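Local structure of Exo-beta-1,3-glucanase (Streptomyces sp. SirexAA-E, 4PEY) at residues Asn191-Ser195 / Thr452-Gln456; Asn364-Leu368 / Asn392-Ile396; His422-Val428 / Trp445-Lys451; Lys481-Thr487 / Gln513-Lys517. The protein hydrolyses laminarin and laminarioligosaccharides from their non-reducing ends as a secreted exo-beta-1,3-glucanase of glycoside hydrolase family 55, yielding glucose and laminaribiose. The protein carries 1 engineered substitution. All blocks are in the same frame, centred on the assembly; numbering follows the deposited sequence.

Overall arrangement
Contact 1 joins the two beta-helix domains of the family 55 fold, whereas contacts 2, 3 and 4 each join neighbouring coils of the second. Contacts 2 and 3 follow one another along that helix with centres 11 Å apart, linked by Asn392 OD1 and Asp426 N; contacts 3 and 4 repeat the 11 Å spacing and meet at Ser446 and Asp483. Contact 1, centred about 18 Å from contact 3, shares strand 450-458 with it. That strand leads to Ala458, the engineered residue at the presumed proton-donor position. The Phe454 side chain lies about 10 Å from a bound glucose unit, while contacts 2 to 4 lie away from the substrate sites.

Contact 1: Asn191-Ser195 / Thr452-Gln456; sequences NMTFS and TIFYQ
Thr193 and Phe454 approach with their CA atoms 6.1 Å apart where strands 191-194 and 454-456 run roughly antiparallel, 150° between their directions and 8.3 Å between their axes, and no direct hydrogen bond joins them. Side chains fill the interval. With CG anti to the backbone N (chi1 -176°), the Phe454 ring turns CD1 and CE1 to segment 191-195. Thr193 CB sits at the ring edge, 4.0 Å from Phe454 CD1. Asn191 ND2 arrives obliquely, 3.6 Å from Phe454 CE1, its amide plane only 19° from that of the ring. The other end of this amide is held within its own strand: Thr193 OG1 donates to Asn191 OD1 at 2.8 Å. Asn191 ND2 donates to a water that in turn donates to Tyr455 O. A leucine in place of Asn191 would probably leave Thr193 OG1 without this acceptor and cut the water-mediated link to Tyr455. Further along, the Thr193 and Ile453 side chains cross at about a right angle, their CG2 methyls 3.9 Å apart, and Ser195, whose OG is bonded to Tyr176 and Thr216, flanks the same Ile453 methyl. Beyond the contact, the Gln456 amide bonds to the substrate-binding residues Gln130 and Glu436. The two segments thus meet through buried van der Waals packing of mixed polar and apolar groups, with a single water carrying the polar connection between them.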
loop_
_atom_site.group_PDB
_atom_site.type_symbol
_atom_site.label_atom_id
_atom_site.label_comp_id
_atom_site.label_asym_id
_atom_site.label_seq_id
_atom_site.Cartn_x
_atom_site.Cartn_y
_atom_site.Cartn_z
ATOM N N ASN A 191 7.833 14.663 -4.109
ATOM C CA ASN A 191 6.379 14.578 -4.249
ATOM C C ASN A 191 5.697 14.271 -2.931
ATOM O O ASN A 191 5.518 13.102 -2.588
ATOM C CB ASN A 191 6.002 13.506 -5.283
ATOM C CG ASN A 191 4.496 13.244 -5.354
ATOM O OD1 ASN A 191 3.684 14.096 -4.995
ATOM N ND2 ASN A 191 4.126 12.044 -5.801
ATOM N N MET A 192 5.338 15.281 -2.180
ATOM C CA MET A 192 4.536 15.119 -0.995
ATOM C C MET A 192 3.089 15.516 -1.259
ATOM O O MET A 192 2.799 16.649 -1.557
ATOM C CB MET A 192 5.105 15.941 0.173
ATOM C CG MET A 192 6.307 15.372 0.919
ATOM S SD MET A 192 7.682 14.681 -0.076
ATOM C CE MET A 192 8.704 13.994 1.222
ATOM N N THR A 193 2.214 14.536 -1.209
ATOM C CA THR A 193 0.807 14.732 -1.536
ATOM C C THR A 193 -0.076 14.549 -0.291
ATOM O O THR A 193 0.172 13.668 0.552
ATOM C CB THR A 193 0.368 13.763 -2.672
ATOM O OG1 THR A 193 1.079 14.087 -3.871
ATOM C CG2 THR A 193 -1.134 13.840 -2.951
ATOM N N PHE A 194 -1.092 15.402 -0.183
ATOM C CA PHE A 194 -2.014 15.442 0.950
ATOM C C PHE A 194 -3.448 15.498 0.437
ATOM O O PHE A 194 -3.746 16.295 -0.455
ATOM C CB PHE A 194 -1.755 16.681 1.818
ATOM C CG PHE A 194 -0.306 16.900 2.164
ATOM C CD1 PHE A 194 0.541 17.569 1.286
ATOM C CD2 PHE A 194 0.210 16.448 3.372
ATOM C CE1 PHE A 194 1.877 17.770 1.601
ATOM C CE2 PHE A 194 1.553 16.653 3.697
ATOM C CZ PHE A 194 2.386 17.311 2.812
ATOM N N SER A 195 -4.348 14.691 0.993
ATOM C CA SER A 195 -5.780 14.942 0.771
ATOM C C SER A 195 -6.513 14.844 2.105
ATOM O O SER A 195 -6.343 13.881 2.836
ATOM C CB SER A 195 -6.389 13.990 -0.276
ATOM O OG SER A 195 -6.355 12.625 0.116
ATOM N N THR A 452 -6.797 9.288 -9.446
ATOM C CA THR A 452 -5.662 8.829 -8.655
ATOM C C THR A 452 -5.091 9.993 -7.873
ATOM O O THR A 452 -4.767 11.036 -8.450
ATOM C CB THR A 452 -4.548 8.207 -9.533
ATOM O OG1 THR A 452 -5.023 6.975 -10.080
ATOM C CG2 THR A 452 -3.284 7.932 -8.705
ATOM N N ILE A 453 -4.991 9.811 -6.559
ATOM C CA ILE A 453 -4.362 10.782 -5.681
ATOM C C ILE A 453 -3.129 10.105 -5.096
ATOM O O ILE A 453 -3.249 9.159 -4.316
ATOM C CB ILE A 453 -5.311 11.265 -4.571
ATOM C CG1 ILE A 453 -6.540 11.948 -5.185
ATOM C CG2 ILE A 453 -4.587 12.241 -3.635
ATOM C CD1 ILE A 453 -7.639 12.215 -4.188
ATOM N N PHE A 454 -1.968 10.602 -5.533
ATOM C CA PHE A 454 -0.617 10.074 -5.289
ATOM C C PHE A 454 -0.279 8.813 -6.095
ATOM O O PHE A 454 -0.908 7.762 -5.948
ATOM C CB PHE A 454 -0.340 9.780 -3.809
ATOM C CG PHE A 454 1.080 9.321 -3.568
ATOM C CD1 PHE A 454 2.085 10.241 -3.282
ATOM C CD2 PHE A 454 1.418 7.976 -3.665
ATOM C CE1 PHE A 454 3.398 9.821 -3.081
ATOM C CE2 PHE A 454 2.720 7.555 -3.478
ATOM C CZ PHE A 454 3.712 8.473 -3.176
ATOM N N TYR A 455 0.765 8.923 -6.909
ATOM C CA TYR A 455 1.314 7.777 -7.620
ATOM C C TYR A 455 2.824 7.771 -7.491
ATOM O O TYR A 455 3.472 8.808 -7.667
ATOM C CB TYR A 455 0.923 7.805 -9.102
ATOM C CG TYR A 455 1.418 6.624 -9.915
ATOM C CD1 TYR A 455 1.099 5.322 -9.543
ATOM C CD2 TYR A 455 2.182 6.808 -11.073
ATOM C CE1 TYR A 455 1.528 4.235 -10.286
ATOM C CE2 TYR A 455 2.612 5.722 -11.839
ATOM C CZ TYR A 455 2.281 4.436 -11.442
ATOM O OH TYR A 455 2.696 3.345 -12.180
ATOM N N GLN A 456 3.379 6.605 -7.173
ATOM C CA GLN A 456 4.829 6.413 -7.196
ATOM C C GLN A 456 5.164 5.206 -8.049
ATOM O O GLN A 456 4.654 4.103 -7.808
ATOM C CB GLN A 456 5.404 6.226 -5.786
ATOM C CG GLN A 456 6.954 6.120 -5.765
ATOM C CD GLN A 456 7.477 4.696 -5.908
ATOM O OE1 GLN A 456 7.027 3.779 -5.213
ATOM N NE2 GLN A 456 8.434 4.505 -6.822
HETATM O O HOH W 1 5.916 9.854 -6.476
#

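Contact 2: Asn364-Leu368 / Asn392-Ile396; sequences NPTSL and NDTII
Thr366 and Ile395 meet through their flat peptide groups: Ile395 N lies in the carbonyl plane of Thr366 and donates to Thr366 O at 3.0 Å. Ile395 also accepts, through its O, from Leu368 N at 2.9 Å, so this one residue bonds to Thr366 and Leu368 on either side of Ser367. The carbonyls lock the two strands in parallel register, Ser367 beside Ile395 and Leu368 beside Ile396. One face of this sheet carries Ser367 and Ile395, the other Leu368 and Ile396. On the first, Pro365 extends the apolar surface, its ring carbon CG 3.8 Å from Ile395 CD1, while Pro365 CB presses to 3.1 Å from Asp393 O. On the second, Leu368 and Ile396 lie side by side and point the same way; Ile396 has two conformers, so the detail of this methyl contact is doubtful. Before the strands pair, a water bridges the chains: it accepts from Thr366 N at 3.1 Å and donates to Asn392 O and Thr394 OG1. Thr394 holds OG1 anti to its carbonyl carbon (chi1 -62°), where it also bonds to Ser391 O, and CG2 packs 3.4 Å from Thr366 O. The Leu368 and Ile396 face packs inside the beta-helix against Val352, Ile387 and Val389 of strands 348-352 and 385-389. The other face looks to strand 210-220 of the first domain, where Val218 touches Ile395 and Arg220 bonds to Pro365 O and Ser367 OG.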
loop_
_atom_site.group_PDB
_atom_site.type_symbol
_atom_site.label_atom_id
_atom_site.label_comp_id
_atom_site.label_asym_id
_atom_site.label_seq_id
_atom_site.Cartn_x
_atom_site.Cartn_y
_atom_site.Cartn_z
ATOM N N ASN A 364 -21.968 1.646 -1.610
ATOM C CA ASN A 364 -21.227 0.686 -0.797
ATOM C C ASN A 364 -20.191 -0.034 -1.661
ATOM O O ASN A 364 -20.399 -1.177 -2.076
ATOM C CB ASN A 364 -22.195 -0.318 -0.147
ATOM C CG ASN A 364 -21.517 -1.222 0.861
ATOM O OD1 ASN A 364 -20.440 -0.907 1.365
ATOM N ND2 ASN A 364 -22.152 -2.348 1.172
ATOM N N PRO A 365 -19.078 0.651 -1.961
ATOM C CA PRO A 365 -18.101 0.082 -2.889
ATOM C C PRO A 365 -17.292 -1.056 -2.302
ATOM O O PRO A 365 -17.255 -1.253 -1.087
ATOM C CB PRO A 365 -17.186 1.270 -3.208
ATOM C CG PRO A 365 -17.346 2.199 -2.066
ATOM C CD PRO A 365 -18.765 2.048 -1.614
ATOM N N THR A 366 -16.635 -1.800 -3.182
ATOM C CA THR A 366 -15.608 -2.739 -2.759
ATOM C C THR A 366 -14.283 -1.992 -2.666
ATOM O O THR A 366 -14.029 -1.068 -3.451
ATOM C CB THR A 366 -15.538 -3.935 -3.735
ATOM O OG1 THR A 366 -16.645 -4.802 -3.460
ATOM C CG2 THR A 366 -14.231 -4.731 -3.591
ATOM N N SER A 367 -13.458 -2.364 -1.685
ATOM C CA SER A 367 -12.152 -1.738 -1.522
ATOM C C SER A 367 -11.026 -2.747 -1.358
ATOM O O SER A 367 -11.233 -3.851 -0.839
ATOM C CB SER A 367 -12.157 -0.788 -0.315
ATOM O OG SER A 367 -12.565 -1.453 0.879
ATOM N N LEU A 368 -9.844 -2.348 -1.833
ATOM C CA LEU A 368 -8.574 -2.999 -1.528
ATOM C C LEU A 368 -7.759 -2.034 -0.685
ATOM O O LEU A 368 -7.536 -0.898 -1.103
ATOM C CB LEU A 368 -7.788 -3.351 -2.796
ATOM C CG LEU A 368 -8.437 -4.195 -3.888
ATOM C CD1 LEU A 368 -7.421 -4.435 -5.001
ATOM C CD2 LEU A 368 -8.944 -5.508 -3.333
ATOM N N ASN A 392 -17.080 -1.225 -10.982
ATOM C CA ASN A 392 -17.293 0.212 -10.849
ATOM C C ASN A 392 -17.239 0.639 -9.386
ATOM O O ASN A 392 -17.642 -0.123 -8.500
ATOM C CB ASN A 392 -18.645 0.623 -11.448
ATOM C CG ASN A 392 -18.696 0.470 -12.958
ATOM O OD1 ASN A 392 -17.684 0.251 -13.613
ATOM N ND2 ASN A 392 -19.892 0.587 -13.516
ATOM N N ASP A 393 -16.737 1.855 -9.165
ATOM C CA ASP A 393 -16.720 2.550 -7.871
ATOM C C ASP A 393 -15.730 1.970 -6.865
ATOM O O ASP A 393 -15.713 2.378 -5.709
ATOM C CB ASP A 393 -18.133 2.587 -7.254
ATOM C CG ASP A 393 -19.148 3.225 -8.184
ATOM O OD1 ASP A 393 -19.091 4.468 -8.370
ATOM O OD2 ASP A 393 -19.983 2.486 -8.755
ATOM N N THR A 394 -14.899 1.032 -7.303
ATOM C CA THR A 394 -13.928 0.398 -6.414
ATOM C C THR A 394 -12.943 1.429 -5.860
ATOM O O THR A 394 -12.517 2.347 -6.580
ATOM C CB THR A 394 -13.158 -0.728 -7.153
ATOM O OG1 THR A 394 -14.088 -1.736 -7.566
ATOM C CG2 THR A 394 -12.080 -1.370 -6.268
ATOM N N ILE A 395 -12.597 1.277 -4.582
ATOM C CA ILE A 395 -11.575 2.103 -3.947
ATOM C C ILE A 395 -10.308 1.299 -3.736
ATOM O O ILE A 395 -10.347 0.224 -3.138
ATOM C CB ILE A 395 -12.030 2.654 -2.573
ATOM C CG1 ILE A 395 -13.298 3.495 -2.711
ATOM C CG2 ILE A 395 -10.911 3.477 -1.916
ATOM C CD1 ILE A 395 -13.951 3.824 -1.377
ATOM N N ILE A 396 -9.192 1.812 -4.246
ATOM C CA ILE A 396 -7.885 1.223 -4.001
ATOM C C ILE A 396 -7.138 2.178 -3.086
ATOM O O ILE A 396 -6.649 3.215 -3.535
ATOM C CB ILE A 396 -7.086 1.011 -5.303
ATOM C CG1 ILE A 396 -7.938 0.282 -6.347
ATOM C CG2 ILE A 396 -5.791 0.256 -5.018
ATOM C CD1 ILE A 396 -8.350 -1.098 -5.932
HETATM O O HOH W 2 -16.712 -1.612 -6.285
#

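Contact 3: His422-Val428 / Trp445-Lys451; sequences HVKGDNV and WSGENGK
Trp445 opens the segment by pairing in parallel with Val423, whose CB sits over its five-membered ring, 3.7 Å from the centroid and 10° off the normal. Val428 O lies at the edge of the same indole, and NE1 donates to a bridging water that also joins Gly425 O, Val428 N and Glu448 O. Next, Ser446 N and Gly447 N both donate to Val423 O, the first at 2.7 Å, while His422 NE2 reaches Ser446 OG at 2.8 Å in the imidazole plane; Asp483 is a second partner of that hydroxyl. Gly447 packs its CA 3.3 Å from Gly425 O, where any beta carbon would clash. Glu448 N meets Asp426 OD1 at 2.8 Å from above the carboxylate plane, and Glu448 O accepts from Asn427 N. Asn449 ND2 then donates to Asn427 OD1 at 2.7 Å, the two amide planes 79° apart. At Gly450 a side chain would collide with Trp445 NE1, and Lys451 N closes the series on Val428 O at 3.0 Å. Two matching turns, each with its asparagine in the left-handed helical region, lie one above the other, as in the stacked coils of a parallel beta-helix.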
loop_
_atom_site.group_PDB
_atom_site.type_symbol
_atom_site.label_atom_id
_atom_site.label_comp_id
_atom_site.label_asym_id
_atom_site.label_seq_id
_atom_site.Cartn_x
_atom_site.Cartn_y
_atom_site.Cartn_z
ATOM N N HIS A 422 -4.496 -2.930 -14.000
ATOM C CA HIS A 422 -5.328 -2.542 -15.128
ATOM C C HIS A 422 -6.715 -2.202 -14.592
ATOM O O HIS A 422 -7.410 -3.082 -14.080
ATOM C CB HIS A 422 -5.404 -3.657 -16.173
ATOM C CG HIS A 422 -6.108 -3.256 -17.431
ATOM N ND1 HIS A 422 -6.506 -4.162 -18.391
ATOM C CD2 HIS A 422 -6.484 -2.036 -17.885
ATOM C CE1 HIS A 422 -7.090 -3.516 -19.387
ATOM N NE2 HIS A 422 -7.087 -2.225 -19.104
ATOM N N VAL A 423 -7.098 -0.928 -14.672
ATOM C CA VAL A 423 -8.419 -0.497 -14.202
ATOM C C VAL A 423 -9.384 -0.401 -15.375
ATOM O O VAL A 423 -9.216 0.437 -16.266
ATOM C CB VAL A 423 -8.381 0.868 -13.483
ATOM C CG1 VAL A 423 -9.794 1.264 -13.040
ATOM C CG2 VAL A 423 -7.445 0.822 -12.285
ATOM N N LYS A 424 -10.397 -1.259 -15.363
ATOM C CA LYS A 424 -11.393 -1.280 -16.436
ATOM C C LYS A 424 -12.734 -0.705 -15.978
ATOM O O LYS A 424 -13.541 -0.262 -16.793
ATOM C CB LYS A 424 -11.570 -2.709 -16.963
ATOM C CG LYS A 424 -10.308 -3.239 -17.650
ATOM C CD LYS A 424 -10.223 -4.765 -17.660
ATOM C CE LYS A 424 -11.324 -5.413 -18.456
ATOM N NZ LYS A 424 -11.278 -6.910 -18.295
ATOM N N GLY A 425 -12.966 -0.706 -14.669
ATOM C CA GLY A 425 -14.200 -0.162 -14.120
ATOM C C GLY A 425 -14.263 1.352 -14.159
ATOM O O GLY A 425 -13.231 2.033 -14.291
ATOM N N ASP A 426 -15.485 1.872 -14.027
ATOM C CA ASP A 426 -15.754 3.308 -14.019
ATOM C C ASP A 426 -15.798 3.846 -12.591
ATOM O O ASP A 426 -16.142 3.109 -11.661
ATOM C CB ASP A 426 -17.090 3.622 -14.717
ATOM C CG ASP A 426 -17.096 3.246 -16.187
ATOM O OD1 ASP A 426 -16.008 3.116 -16.785
ATOM O OD2 ASP A 426 -18.205 3.097 -16.748
ATOM N N ASN A 427 -15.468 5.129 -12.429
ATOM C CA ASN A 427 -15.529 5.805 -11.129
ATOM C C ASN A 427 -14.655 5.139 -10.070
ATOM O O ASN A 427 -14.978 5.138 -8.875
ATOM C CB ASN A 427 -16.982 5.889 -10.644
ATOM C CG ASN A 427 -17.906 6.485 -11.694
ATOM O OD1 ASN A 427 -17.579 7.495 -12.311
ATOM N ND2 ASN A 427 -19.051 5.851 -11.915
ATOM N N VAL A 428 -13.538 4.576 -10.515
ATOM C CA VAL A 428 -12.597 3.951 -9.594
ATOM C C VAL A 428 -11.664 5.015 -9.016
ATOM O O VAL A 428 -11.259 5.947 -9.714
ATOM C CB VAL A 428 -11.807 2.820 -10.296
ATOM C CG1 VAL A 428 -10.671 2.296 -9.415
ATOM C CG2 VAL A 428 -12.762 1.678 -10.673
ATOM N N TRP A 445 -5.235 2.453 -17.468
ATOM C CA TRP A 445 -6.571 2.852 -17.047
ATOM C C TRP A 445 -7.460 2.950 -18.273
ATOM O O TRP A 445 -7.230 3.799 -19.137
ATOM C CB TRP A 445 -6.526 4.190 -16.300
ATOM C CG TRP A 445 -7.563 4.333 -15.223
ATOM C CD1 TRP A 445 -8.923 4.425 -15.387
ATOM C CD2 TRP A 445 -7.321 4.425 -13.817
ATOM N NE1 TRP A 445 -9.538 4.563 -14.165
ATOM C CE2 TRP A 445 -8.578 4.569 -13.184
ATOM C CE3 TRP A 445 -6.164 4.402 -13.030
ATOM C CZ2 TRP A 445 -8.711 4.688 -11.797
ATOM C CZ3 TRP A 445 -6.295 4.522 -11.644
ATOM C CH2 TRP A 445 -7.563 4.665 -11.045
ATOM N N SER A 446 -8.452 2.061 -18.345
ATOM C CA SER A 446 -9.352 1.960 -19.490
ATOM C C SER A 446 -10.762 2.417 -19.137
ATOM O O SER A 446 -11.560 2.731 -20.019
ATOM C CB SER A 446 -9.401 0.520 -20.007
ATOM O OG SER A 446 -8.104 0.063 -20.362
ATOM N N GLY A 447 -11.076 2.423 -17.847
ATOM C CA GLY A 447 -12.397 2.831 -17.393
ATOM C C GLY A 447 -12.580 4.340 -17.361
ATOM O O GLY A 447 -11.610 5.089 -17.474
ATOM N N GLU A 448 -13.827 4.783 -17.202
ATOM C CA GLU A 448 -14.156 6.210 -17.194
ATOM C C GLU A 448 -14.142 6.823 -15.793
ATOM O O GLU A 448 -14.339 6.135 -14.790
ATOM C CB GLU A 448 -15.531 6.450 -17.833
ATOM C CG GLU A 448 -15.548 6.231 -19.336
ATOM C CD GLU A 448 -14.706 7.245 -20.083
ATOM O OE1 GLU A 448 -14.445 8.335 -19.534
ATOM O OE2 GLU A 448 -14.302 6.950 -21.224
ATOM N N ASN A 449 -13.916 8.134 -15.753
ATOM C CA ASN A 449 -13.935 8.925 -14.525
ATOM C C ASN A 449 -13.059 8.357 -13.407
ATOM O O ASN A 449 -13.411 8.429 -12.226
ATOM C CB ASN A 449 -15.376 9.094 -14.021
ATOM C CG ASN A 449 -15.500 10.174 -12.950
ATOM O OD1 ASN A 449 -14.798 11.201 -12.987
ATOM N ND2 ASN A 449 -16.365 9.933 -11.971
ATOM N N GLY A 450 -11.915 7.787 -13.774
ATOM C CA GLY A 450 -10.950 7.369 -12.774
ATOM C C GLY A 450 -10.284 8.561 -12.110
ATOM O O GLY A 450 -10.150 9.640 -12.705
ATOM N N LYS A 451 -9.873 8.367 -10.864
ATOM C CA LYS A 451 -9.130 9.369 -10.115
ATOM C C LYS A 451 -7.992 8.701 -9.364
ATOM O O LYS A 451 -8.203 7.664 -8.727
ATOM C CB LYS A 451 -10.042 10.102 -9.127
ATOM C CG LYS A 451 -11.042 11.030 -9.787
ATOM C CD LYS A 451 -11.906 11.718 -8.747
ATOM C CE LYS A 451 -13.003 12.525 -9.425
ATOM N NZ LYS A 451 -13.963 13.135 -8.465
HETATM O O HOH W 3 -12.421 4.496 -13.448
HETATM O O HOH W 4 -13.121 8.150 -9.414
#

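Contact 4: Lys481-Thr487 / Gln513-Lys517; sequences KVDDSVT and QAPVK
Lys517 sets CG anti to its carbonyl carbon (chi1 -64°) and then runs fully extended, which carries NZ to Asp484 O at 2.8 Å and Val486 O at 2.9 Å. The first bond lies in the carbonyl plane; in the second the ammonium stands above the plane, 57° out of it. Both acceptors belong to the type I turn from Asp483 to Val486. At the other end Lys481 and Gln513 both leave the backbone with CG anti to N and lie side by side, and a final bend at chi4 (69°) of Lys481 brings its NZ to Gln513 OE1 in a weak hydrogen bond. Between their backbones Val482 N donates to Gln513 O at 2.8 Å. Pro515 wedges between these polar ends: its CD lies 3.3 Å from Val482 O, and the side chains of Val482 and Pro515 cross at about a right angle, with Val482 CG1 4.0 Å from Pro515 CD. Val520 and Phe522 extend this apolar patch. A methionine in place of Lys517 would probably leave the carbonyls of Asp484 and Val486 without this shared donor and the turn less firmly tied to segment 513-517. One ammonium thus ties the turn to the loop through backbone oxygens, a clasp that requires no acidic side chain.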
loop_
_atom_site.group_PDB
_atom_site.type_symbol
_atom_site.label_atom_id
_atom_site.label_comp_id
_atom_site.label_asym_id
_atom_site.label_seq_id
_atom_site.Cartn_x
_atom_site.Cartn_y
_atom_site.Cartn_z
ATOM N N LYS A 481 -0.710 4.802 -18.011
ATOM C CA LYS A 481 -1.339 5.007 -19.304
ATOM C C LYS A 481 -2.849 5.094 -19.176
ATOM O O LYS A 481 -3.484 4.181 -18.651
ATOM C CB LYS A 481 -0.991 3.870 -20.266
ATOM C CG LYS A 481 -1.740 3.971 -21.595
ATOM C CD LYS A 481 -1.584 2.736 -22.442
ATOM C CE LYS A 481 -2.367 2.859 -23.750
ATOM N NZ LYS A 481 -1.802 3.876 -24.689
ATOM N N VAL A 482 -3.413 6.195 -19.661
ATOM C CA VAL A 482 -4.852 6.328 -19.827
ATOM C C VAL A 482 -5.159 6.057 -21.292
ATOM O O VAL A 482 -4.611 6.728 -22.172
ATOM C CB VAL A 482 -5.342 7.730 -19.415
ATOM C CG1 VAL A 482 -6.853 7.861 -19.587
ATOM C CG2 VAL A 482 -4.931 8.021 -17.969
ATOM N N ASP A 483 -6.011 5.068 -21.557
ATOM C CA ASP A 483 -6.336 4.710 -22.938
ATOM C C ASP A 483 -6.872 5.903 -23.729
ATOM O O ASP A 483 -7.560 6.766 -23.174
ATOM C CB ASP A 483 -7.359 3.574 -22.976
ATOM C CG ASP A 483 -6.761 2.235 -22.607
ATOM O OD1 ASP A 483 -5.529 2.163 -22.383
ATOM O OD2 ASP A 483 -7.532 1.253 -22.560
ATOM N N ASP A 484 -6.557 5.943 -25.022
ATOM C CA ASP A 484 -6.990 7.044 -25.880
ATOM C C ASP A 484 -8.510 7.202 -25.922
ATOM O O ASP A 484 -9.016 8.305 -26.120
ATOM C CB ASP A 484 -6.451 6.858 -27.302
ATOM C CG ASP A 484 -4.949 7.049 -27.383
ATOM O OD1 ASP A 484 -4.381 7.697 -26.472
ATOM O OD2 ASP A 484 -4.336 6.562 -28.360
ATOM N N SER A 485 -9.237 6.105 -25.726
ATOM C CA SER A 485 -10.698 6.121 -25.815
ATOM C C SER A 485 -11.369 6.756 -24.591
ATOM O O SER A 485 -12.543 7.126 -24.641
ATOM C CB SER A 485 -11.229 4.698 -26.013
ATOM O OG SER A 485 -10.797 3.842 -24.968
ATOM N N VAL A 486 -10.625 6.881 -23.497
ATOM C CA VAL A 486 -11.161 7.457 -22.261
ATOM C C VAL A 486 -11.493 8.947 -22.429
ATOM O O VAL A 486 -10.748 9.675 -23.086
ATOM C CB VAL A 486 -10.156 7.258 -21.104
ATOM C CG1 VAL A 486 -10.550 8.059 -19.872
ATOM C CG2 VAL A 486 -10.025 5.775 -20.775
ATOM N N THR A 487 -12.600 9.398 -21.832
ATOM C CA THR A 487 -13.061 10.779 -21.947
ATOM C C THR A 487 -12.775 11.610 -20.683
ATOM O O THR A 487 -12.529 12.818 -20.750
ATOM C CB THR A 487 -14.577 10.806 -22.249
ATOM O OG1 THR A 487 -14.825 10.077 -23.456
ATOM C CG2 THR A 487 -15.089 12.230 -22.409
ATOM N N GLN A 513 1.137 8.654 -20.235
ATOM C CA GLN A 513 0.581 8.705 -21.585
ATOM C C GLN A 513 -0.932 8.820 -21.465
ATOM O O GLN A 513 -1.552 8.066 -20.706
ATOM C CB GLN A 513 0.968 7.461 -22.408
ATOM C CG GLN A 513 0.453 7.500 -23.848
ATOM C CD GLN A 513 0.667 6.198 -24.612
ATOM O OE1 GLN A 513 0.812 5.122 -24.024
ATOM N NE2 GLN A 513 0.677 6.294 -25.933
ATOM N N ALA A 514 -1.523 9.772 -22.187
ATOM C CA ALA A 514 -2.960 10.021 -22.081
ATOM C C ALA A 514 -3.471 10.748 -23.315
ATOM O O ALA A 514 -2.703 11.420 -24.001
ATOM C CB ALA A 514 -3.277 10.841 -20.818
ATOM N N PRO A 515 -4.772 10.613 -23.610
ATOM C CA PRO A 515 -5.313 11.449 -24.681
ATOM C C PRO A 515 -5.316 12.918 -24.273
ATOM O O PRO A 515 -5.314 13.224 -23.075
ATOM C CB PRO A 515 -6.737 10.915 -24.860
ATOM C CG PRO A 515 -7.088 10.335 -23.518
ATOM C CD PRO A 515 -5.796 9.731 -23.017
ATOM N N VAL A 516 -5.303 13.808 -25.257
ATOM C CA VAL A 516 -5.418 15.233 -25.001
ATOM C C VAL A 516 -6.881 15.637 -25.175
ATOM O O VAL A 516 -7.346 15.866 -26.293
ATOM C CB VAL A 516 -4.500 16.053 -25.933
ATOM C CG1 VAL A 516 -4.600 17.525 -25.605
ATOM C CG2 VAL A 516 -3.060 15.579 -25.787
ATOM N N LYS A 517 -7.593 15.684 -24.050
ATOM C CA LYS A 517 -9.034 15.915 -24.000
ATOM C C LYS A 517 -9.339 16.771 -22.775
ATOM O O LYS A 517 -8.665 16.642 -21.752
ATOM C CB LYS A 517 -9.816 14.590 -23.924
ATOM C CG LYS A 517 -9.677 13.671 -25.137
ATOM C CD LYS A 517 -10.441 12.357 -24.922
ATOM C CE LYS A 517 -10.313 11.421 -26.119
ATOM N NZ LYS A 517 -11.076 10.152 -25.930
#